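Local coordinates for DNA repair protein MmcB-related protein (Silicibacter pomeroyi, PDB 3DNX) that is of unknown function but belongs to the MmcB-like DNA repair family of the PD-(D/E)XK nuclease clan and probably acts on DNA, at residues V43-L48 with W55-K60; R81-V86 with G100-D105; E33-A38 with K126-K131. One frame throughout, in Å; residues are numbered along the deposited sequence.

All three contacts reach one mixed sheet, in the strand order 30-35, 43-48, 54-59, 81-86, 100-104, 109-113. Contact 1, a hairpin near the centre of the chain, pairs the second and third strands; contact 2 pairs the fourth and fifth; contact 3 sets helix 122-144 against the end of edge strand 30-35. Contacts 1 and 2 follow each other along the chain, and both are nested inside the long loop that contact 3 closes. Centres of contacts 1 and 2 lie about 8 Å apart, those of 1 and 3 about 11 Å, and those of 2 and 3 about 19 Å. In that order the hairpin carrying the presumed nuclease motif has a strand on each side, 30-35 and 81-86.

Contact 1: V43-L48 with W55-K60; sequences VDVMGL and WVIECK. With NA (sodium ion), chain C.
Asp44 and Glu58 meet across the hairpin of strands 43-48 and 54-59, their side chains crossing at about a right angle with carboxylate planes 22° apart. A bend at chi2 of Glu58 (-67°) turns CD toward the corner of the chain at Asp44, where OE2, approached nearly along its C-O axis, accepts the backbone N of Asp44 at 2.9 Å. In exchange, OD2 of Asp44 uses its anti lone pair to take Cys59 N, also at 2.9 Å. Asp44 OD2 comes within 3.5 Å of Glu58 OE1, two acceptor oxygens facing each other. Beyond the corner, hydrogen-bonded pairs Val45-Ile57 and Gly47-Trp55 enclose the non-hydrogen-bonded pair Met46-Val56. Val45 and Ile57 lie side by side, Val45 CG1 4.1 Å from Ile57 CD1, and pack on helix 12-26; the side chains of Val43 and Val56 cross, Val43 CG1 3.9 Å from Val56 CG1. Sodium takes Cys59 O at 2.5 Å, with three waters and Asp65; Lys60 NZ donates to one of those waters. Asp44, Glu58 and Lys60 match the order of a PD-(D/E)XK motif, and their gathering with a cation at one hairpin end is consistent with a metal-dependent nuclease site.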
# COMPACT_ATOMS: atom_id res chain seq x y z
N VAL A 43 11.15 11.45 2.00
CA VAL A 43 11.17 11.25 3.43
C VAL A 43 11.55 9.80 3.74
O VAL A 43 11.18 8.89 3.03
CB VAL A 43 9.81 11.63 4.12
CG1 VAL A 43 9.31 13.03 3.70
CG2 VAL A 43 8.79 10.61 3.92
N ASP A 44 12.29 9.61 4.83
CA ASP A 44 12.87 8.29 5.15
C ASP A 44 11.80 7.23 5.49
O ASP A 44 11.85 6.12 4.98
CB ASP A 44 13.85 8.42 6.30
CG ASP A 44 15.06 9.29 5.94
OD1 ASP A 44 15.40 9.37 4.74
OD2 ASP A 44 15.65 9.85 6.89
N VAL A 45 10.85 7.62 6.34
CA VAL A 45 9.69 6.80 6.61
C VAL A 45 8.45 7.68 6.61
O VAL A 45 8.43 8.75 7.24
CB VAL A 45 9.82 6.04 7.95
CG1 VAL A 45 8.52 5.25 8.27
CG2 VAL A 45 11.00 5.09 7.92
N MSE A 46 7.42 7.22 5.89
CA MSE A 46 6.08 7.78 6.07
C MSE A 46 5.23 6.78 6.82
O MSE A 46 5.18 5.61 6.43
CB MSE A 46 5.44 8.16 4.74
CG MSE A 46 4.01 8.79 4.96
SE MSE A 46 3.05 9.37 3.43
CE MSE A 46 1.19 8.87 3.96
N GLY A 47 4.56 7.25 7.88
CA GLY A 47 3.61 6.42 8.64
C GLY A 47 2.19 6.85 8.36
O GLY A 47 1.92 8.06 8.24
N LEU A 48 1.29 5.85 8.24
CA LEU A 48 -0.11 6.08 8.03
C LEU A 48 -0.92 5.41 9.13
O LEU A 48 -0.83 4.17 9.35
CB LEU A 48 -0.54 5.57 6.66
CG LEU A 48 -2.02 5.63 6.32
CD1 LEU A 48 -2.51 7.09 6.29
CD2 LEU A 48 -2.33 4.87 4.98
N TRP A 55 2.42 10.71 9.37
CA TRP A 55 3.64 10.98 10.10
C TRP A 55 4.83 10.87 9.17
O TRP A 55 4.91 9.98 8.34
CB TRP A 55 3.82 9.95 11.20
CG TRP A 55 2.87 10.07 12.35
CD1 TRP A 55 1.74 10.82 12.43
CD2 TRP A 55 2.97 9.36 13.58
NE1 TRP A 55 1.11 10.61 13.63
CE2 TRP A 55 1.85 9.72 14.36
CE3 TRP A 55 3.86 8.43 14.08
CZ2 TRP A 55 1.63 9.21 15.64
CZ3 TRP A 55 3.64 7.93 15.37
CH2 TRP A 55 2.53 8.33 16.12
N VAL A 56 5.74 11.82 9.29
CA VAL A 56 7.01 11.75 8.61
C VAL A 56 8.05 11.51 9.70
O VAL A 56 8.09 12.22 10.74
CB VAL A 56 7.31 13.04 7.84
CG1 VAL A 56 8.83 13.21 7.58
CG2 VAL A 56 6.45 13.08 6.56
N ILE A 57 8.90 10.51 9.46
CA ILE A 57 10.00 10.20 10.36
C ILE A 57 11.30 10.22 9.57
O ILE A 57 11.48 9.43 8.63
CB ILE A 57 9.83 8.83 11.07
CG1 ILE A 57 8.53 8.81 11.85
CG2 ILE A 57 11.00 8.52 12.02
CD1 ILE A 57 7.52 7.91 11.23
N GLU A 58 12.19 11.13 9.96
CA GLU A 58 13.50 11.21 9.40
C GLU A 58 14.48 10.48 10.30
O GLU A 58 14.69 10.87 11.48
CB GLU A 58 13.92 12.68 9.24
CG GLU A 58 13.24 13.40 8.12
CD GLU A 58 13.63 12.85 6.77
OE1 GLU A 58 14.74 13.19 6.30
OE2 GLU A 58 12.84 12.09 6.18
N CYS A 59 15.15 9.50 9.71
CA CYS A 59 16.05 8.59 10.38
C CYS A 59 17.47 9.07 10.19
O CYS A 59 18.05 8.90 9.14
CB CYS A 59 15.86 7.16 9.86
SG CYS A 59 14.18 6.55 10.10
N LYS A 60 18.05 9.67 11.23
CA LYS A 60 19.41 10.19 11.12
C LYS A 60 20.40 9.28 11.86
O LYS A 60 20.32 9.10 13.05
CB LYS A 60 19.46 11.62 11.63
CG LYS A 60 18.52 12.55 10.89
CD LYS A 60 18.95 12.60 9.43
CE LYS A 60 18.06 13.44 8.60
NZ LYS A 60 18.49 13.47 7.15
NA NA C . 19.27 9.09 6.95
O HOH W 1 15.33 12.16 3.96
O HOH W 2 17.81 10.83 6.42
O HOH W 3 18.12 7.33 6.20
O HOH W 4 20.61 9.77 5.17

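Contact 2: R81-V86 with G100-D105; sequences RYFWAV and GLLIAD
Trp84 O is held by two donors of the neighbouring strand: the N-H of Leu102, with N 2.8 Å from Trp84 O, and the weaker C-H of Leu101, whose CA lies 3.4 Å from the same oxygen. Val86 O is treated alike by Ala104 N and Ile103 CA. Gly100 O accepts Trp84 N from above the carbonyl plane, 47° out of it, and is also met by the CA-H of Phe83. Gly100 sits where a side chain would run into the Phe83 ring; its bare CA comes within 3.7 Å of Phe83 CD1. On that face of the sheet Leu102 lays CD1 obliquely on the Phe83 side chain, 3.4 Å from Phe83 CD1 and 3.6 Å from Phe83 CB, a tight fit.

Strands 81-86 and 100-104 run parallel, 30° apart, as the fourth and fifth strands of the mixed sheet of what is probably a PD-(D/E)XK-type fold, joined by a connection without helix or strand. Strand 54-59 flanks the first and strand 109-113 the second.

The other face carries Trp84, Leu101, Val86 and Ile103. Leu101 has CG anti to the backbone N; chi2 (62°) then sets CD1, which reaches Val86 CG2 at 4.0 Å, the two side chains crossing at about a right angle. Ile103 CD1 also meets Val86 CG2, at the same distance. Tyr82 OH lies 3.2 Å above one face of the Trp84 indole, offset toward the rim, while Trp72 and Phe66 meet that indole edge-to-face.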
# COMPACT_ATOMS: atom_id res chain seq x y z
N ARG A 81 2.26 15.01 11.81
CA ARG A 81 3.29 14.98 12.85
C ARG A 81 4.63 14.63 12.21
O ARG A 81 4.70 13.77 11.36
CB ARG A 81 2.96 13.98 13.94
CG ARG A 81 1.66 14.26 14.68
CD ARG A 81 1.55 13.41 15.91
NE ARG A 81 0.18 13.29 16.39
CZ ARG A 81 -0.31 13.81 17.51
NH1 ARG A 81 -1.58 13.62 17.82
NH2 ARG A 81 0.44 14.49 18.34
N TYR A 82 5.66 15.36 12.61
CA TYR A 82 7.05 15.19 12.17
C TYR A 82 7.95 14.76 13.33
O TYR A 82 7.95 15.37 14.43
CB TYR A 82 7.58 16.51 11.60
CG TYR A 82 9.02 16.41 11.20
CD1 TYR A 82 9.37 15.91 9.96
CD2 TYR A 82 10.04 16.82 12.07
CE1 TYR A 82 10.70 15.78 9.59
CE2 TYR A 82 11.36 16.67 11.72
CZ TYR A 82 11.68 16.19 10.46
OH TYR A 82 12.98 16.06 10.08
N PHE A 83 8.72 13.69 13.08
CA PHE A 83 9.61 13.06 14.07
C PHE A 83 11.00 12.86 13.49
O PHE A 83 11.17 12.61 12.27
CB PHE A 83 9.20 11.64 14.47
CG PHE A 83 7.82 11.53 15.05
CD1 PHE A 83 7.62 11.31 16.40
CD2 PHE A 83 6.70 11.59 14.22
CE1 PHE A 83 6.33 11.18 16.92
CE2 PHE A 83 5.43 11.45 14.73
CZ PHE A 83 5.24 11.26 16.08
N TRP A 84 11.98 12.94 14.40
CA TRP A 84 13.30 12.39 14.18
C TRP A 84 13.36 10.98 14.76
O TRP A 84 12.66 10.69 15.71
CB TRP A 84 14.37 13.24 14.83
CG TRP A 84 14.35 14.66 14.42
CD1 TRP A 84 13.72 15.68 15.05
CD2 TRP A 84 14.99 15.24 13.26
NE1 TRP A 84 13.94 16.86 14.38
CE2 TRP A 84 14.69 16.60 13.26
CE3 TRP A 84 15.78 14.71 12.23
CZ2 TRP A 84 15.17 17.46 12.28
CZ3 TRP A 84 16.24 15.56 11.25
CH2 TRP A 84 15.93 16.90 11.27
N ALA A 85 14.16 10.12 14.14
CA ALA A 85 14.49 8.78 14.70
C ALA A 85 16.02 8.65 14.67
O ALA A 85 16.64 8.83 13.63
CB ALA A 85 13.81 7.65 13.91
N VAL A 86 16.60 8.39 15.83
CA VAL A 86 18.05 8.27 16.03
C VAL A 86 18.33 7.11 16.96
O VAL A 86 17.42 6.62 17.68
CB VAL A 86 18.64 9.57 16.62
CG1 VAL A 86 18.37 10.77 15.68
CG2 VAL A 86 18.13 9.87 18.04
N GLY A 100 9.01 15.78 17.19
CA GLY A 100 8.89 14.49 17.85
C GLY A 100 10.20 13.72 17.78
O GLY A 100 11.09 14.07 17.01
N LEU A 101 10.33 12.69 18.63
CA LEU A 101 11.56 11.95 18.70
C LEU A 101 11.34 10.50 19.04
O LEU A 101 10.68 10.17 20.05
CB LEU A 101 12.52 12.59 19.75
CG LEU A 101 13.92 11.93 19.95
CD1 LEU A 101 14.78 11.97 18.68
CD2 LEU A 101 14.72 12.63 21.13
N LEU A 102 11.95 9.63 18.23
CA LEU A 102 12.03 8.22 18.54
C LEU A 102 13.47 7.85 18.73
O LEU A 102 14.35 8.35 18.03
CB LEU A 102 11.46 7.32 17.41
CG LEU A 102 9.96 7.32 17.14
CD1 LEU A 102 9.61 8.51 16.30
CD2 LEU A 102 9.55 6.07 16.44
N ILE A 103 13.71 6.95 19.67
CA ILE A 103 14.98 6.26 19.74
C ILE A 103 14.79 4.86 19.16
O ILE A 103 13.89 4.13 19.57
CB ILE A 103 15.51 6.16 21.20
CG1 ILE A 103 15.52 7.52 21.92
CG2 ILE A 103 16.86 5.48 21.21
CD1 ILE A 103 16.48 8.50 21.36
N ALA A 104 15.63 4.49 18.19
CA ALA A 104 15.43 3.31 17.38
C ALA A 104 16.74 2.55 17.17
O ALA A 104 17.84 3.09 17.41
CB ALA A 104 14.82 3.71 16.00
N ASP A 105 16.59 1.29 16.77
CA ASP A 105 17.68 0.48 16.19
C ASP A 105 17.05 -0.46 15.17
O ASP A 105 15.92 -0.25 14.81
CB ASP A 105 18.51 -0.27 17.26
CG ASP A 105 17.71 -1.30 18.08
OD1 ASP A 105 16.58 -1.72 17.73
OD2 ASP A 105 18.24 -1.72 19.12

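Contact 3: E33-A38 with K126-K131; sequences EEFVPA and KVLIQK
The chain leaving strand 30-35, after a G1 beta bulge in which Glu34 and Phe35 both face Val43, passes beside helix 122-144, its nearest CA pairing being Pro37 with Leu128 at 6.6 Å. Phe35 and Lys131 share the largest part of the contact, with Leu128 beside them. In Phe35 chi1 (-177°) sets CG anti to the backbone N; CE1, CZ and CE2 are the ring atoms that meet the helix. Lys131 CB comes to the ring edge, near its plane, 3.6 Å from Phe35 CZ, and the two side chains cross at about a right angle. The Leu128 side chain also crosses that of Phe35 at about a right angle, with Leu128 CD2 4.1 Å from Phe35 CE1. The same methyl carbon touches Pro37, Leu128 CD2 to Pro37 CB 3.8 Å, and so bridges ring and loop. Farther out, the Lys131 chain runs past Val36 O, and a bend at chi4 leaves NZ 3.7 Å from Pro37 O. Ile129 packs on Ile129 of the second subunit, and Glu33 forms a salt bridge with Arg144 of that subunit. Pro37 packs on Trp78. On the sheet side Phe35 packs on Val43 and Met46. An alanine here would probably leave Leu128 CD2, Lys131 CB and Met46 without the ring they pack on and open a gap between the helix and the sheet edge. Apolar contacts of Phe35, Pro37, Leu128 and the Lys131 methylenes, with NZ in the neighbourhood of Pro37 O, are consistent with a mostly nonpolar seam that has a polar end.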
# COMPACT_ATOMS: atom_id res chain seq x y z
N GLU A 33 8.96 3.24 3.11
CA GLU A 33 10.23 3.91 3.11
C GLU A 33 10.50 4.70 1.82
O GLU A 33 10.00 4.38 0.73
CB GLU A 33 11.35 2.89 3.31
CG GLU A 33 11.51 2.37 4.70
CD GLU A 33 12.81 1.55 4.87
OE1 GLU A 33 13.93 2.03 4.48
OE2 GLU A 33 12.73 0.43 5.42
N GLU A 34 11.30 5.75 1.98
CA GLU A 34 11.75 6.57 0.84
C GLU A 34 10.57 7.10 0.05
O GLU A 34 10.48 6.94 -1.14
CB GLU A 34 12.68 5.76 -0.04
CG GLU A 34 13.81 5.16 0.75
CD GLU A 34 14.84 4.50 -0.11
OE1 GLU A 34 14.45 3.74 -1.02
OE2 GLU A 34 16.05 4.73 0.14
N PHE A 35 9.66 7.74 0.76
CA PHE A 35 8.47 8.29 0.19
C PHE A 35 8.63 9.71 -0.37
O PHE A 35 9.19 10.59 0.30
CB PHE A 35 7.41 8.33 1.25
CG PHE A 35 6.12 8.81 0.74
CD1 PHE A 35 5.67 10.07 1.07
CD2 PHE A 35 5.35 8.02 -0.10
CE1 PHE A 35 4.47 10.53 0.61
CE2 PHE A 35 4.16 8.50 -0.58
CZ PHE A 35 3.70 9.75 -0.21
N VAL A 36 8.07 9.94 -1.55
CA VAL A 36 8.17 11.24 -2.26
C VAL A 36 6.84 12.00 -2.20
O VAL A 36 5.91 11.71 -2.98
CB VAL A 36 8.60 11.07 -3.71
CG1 VAL A 36 8.57 12.43 -4.45
CG2 VAL A 36 9.96 10.44 -3.80
N PRO A 37 6.73 12.97 -1.29
CA PRO A 37 5.48 13.74 -1.19
C PRO A 37 5.29 14.81 -2.27
O PRO A 37 4.16 15.26 -2.52
CB PRO A 37 5.56 14.34 0.21
CG PRO A 37 7.04 14.46 0.50
CD PRO A 37 7.73 13.38 -0.27
N ALA A 38 6.39 15.23 -2.90
CA ALA A 38 6.38 16.28 -3.90
C ALA A 38 7.75 16.24 -4.55
O ALA A 38 8.72 15.74 -3.95
CB ALA A 38 6.14 17.67 -3.26
N LYS A 126 -5.66 13.44 1.03
CA LYS A 126 -6.09 12.51 -0.05
C LYS A 126 -4.98 12.18 -1.01
O LYS A 126 -4.76 11.01 -1.35
CB LYS A 126 -7.20 13.12 -0.88
CG LYS A 126 -8.57 12.89 -0.36
CD LYS A 126 -9.61 12.91 -1.47
CE LYS A 126 -10.90 13.64 -1.02
NZ LYS A 126 -10.85 14.18 0.41
N VAL A 127 -4.30 13.21 -1.49
CA VAL A 127 -3.22 13.03 -2.46
C VAL A 127 -2.13 12.15 -1.88
O VAL A 127 -1.64 11.23 -2.55
CB VAL A 127 -2.62 14.39 -2.90
CG1 VAL A 127 -1.35 14.18 -3.73
CG2 VAL A 127 -3.60 15.14 -3.71
N LEU A 128 -1.75 12.41 -0.63
CA LEU A 128 -0.67 11.68 -0.02
C LEU A 128 -1.03 10.23 0.28
O LEU A 128 -0.20 9.37 0.17
CB LEU A 128 -0.24 12.38 1.27
CG LEU A 128 0.41 13.74 1.10
CD1 LEU A 128 0.54 14.39 2.48
CD2 LEU A 128 1.79 13.59 0.42
N ILE A 129 -2.25 9.97 0.72
CA ILE A 129 -2.72 8.59 0.93
C ILE A 129 -2.74 7.77 -0.37
O ILE A 129 -2.35 6.59 -0.39
CB ILE A 129 -4.07 8.54 1.70
CG1 ILE A 129 -3.85 9.16 3.10
CG2 ILE A 129 -4.65 7.06 1.75
CD1 ILE A 129 -5.03 9.09 4.01
N GLN A 130 -3.10 8.42 -1.46
CA GLN A 130 -3.11 7.80 -2.78
C GLN A 130 -1.69 7.42 -3.19
O GLN A 130 -1.45 6.32 -3.75
CB GLN A 130 -3.75 8.73 -3.83
CG GLN A 130 -3.58 8.31 -5.27
CD GLN A 130 -4.51 7.23 -5.66
OE1 GLN A 130 -5.67 7.25 -5.26
NE2 GLN A 130 -4.04 6.30 -6.49
N LYS A 131 -0.75 8.32 -2.89
CA LYS A 131 0.66 8.12 -3.23
C LYS A 131 1.25 7.00 -2.40
O LYS A 131 2.01 6.19 -2.90
CB LYS A 131 1.46 9.40 -3.01
CG LYS A 131 1.33 10.38 -4.14
CD LYS A 131 2.03 11.70 -3.84
CE LYS A 131 1.52 12.75 -4.84
NZ LYS A 131 2.66 13.55 -5.41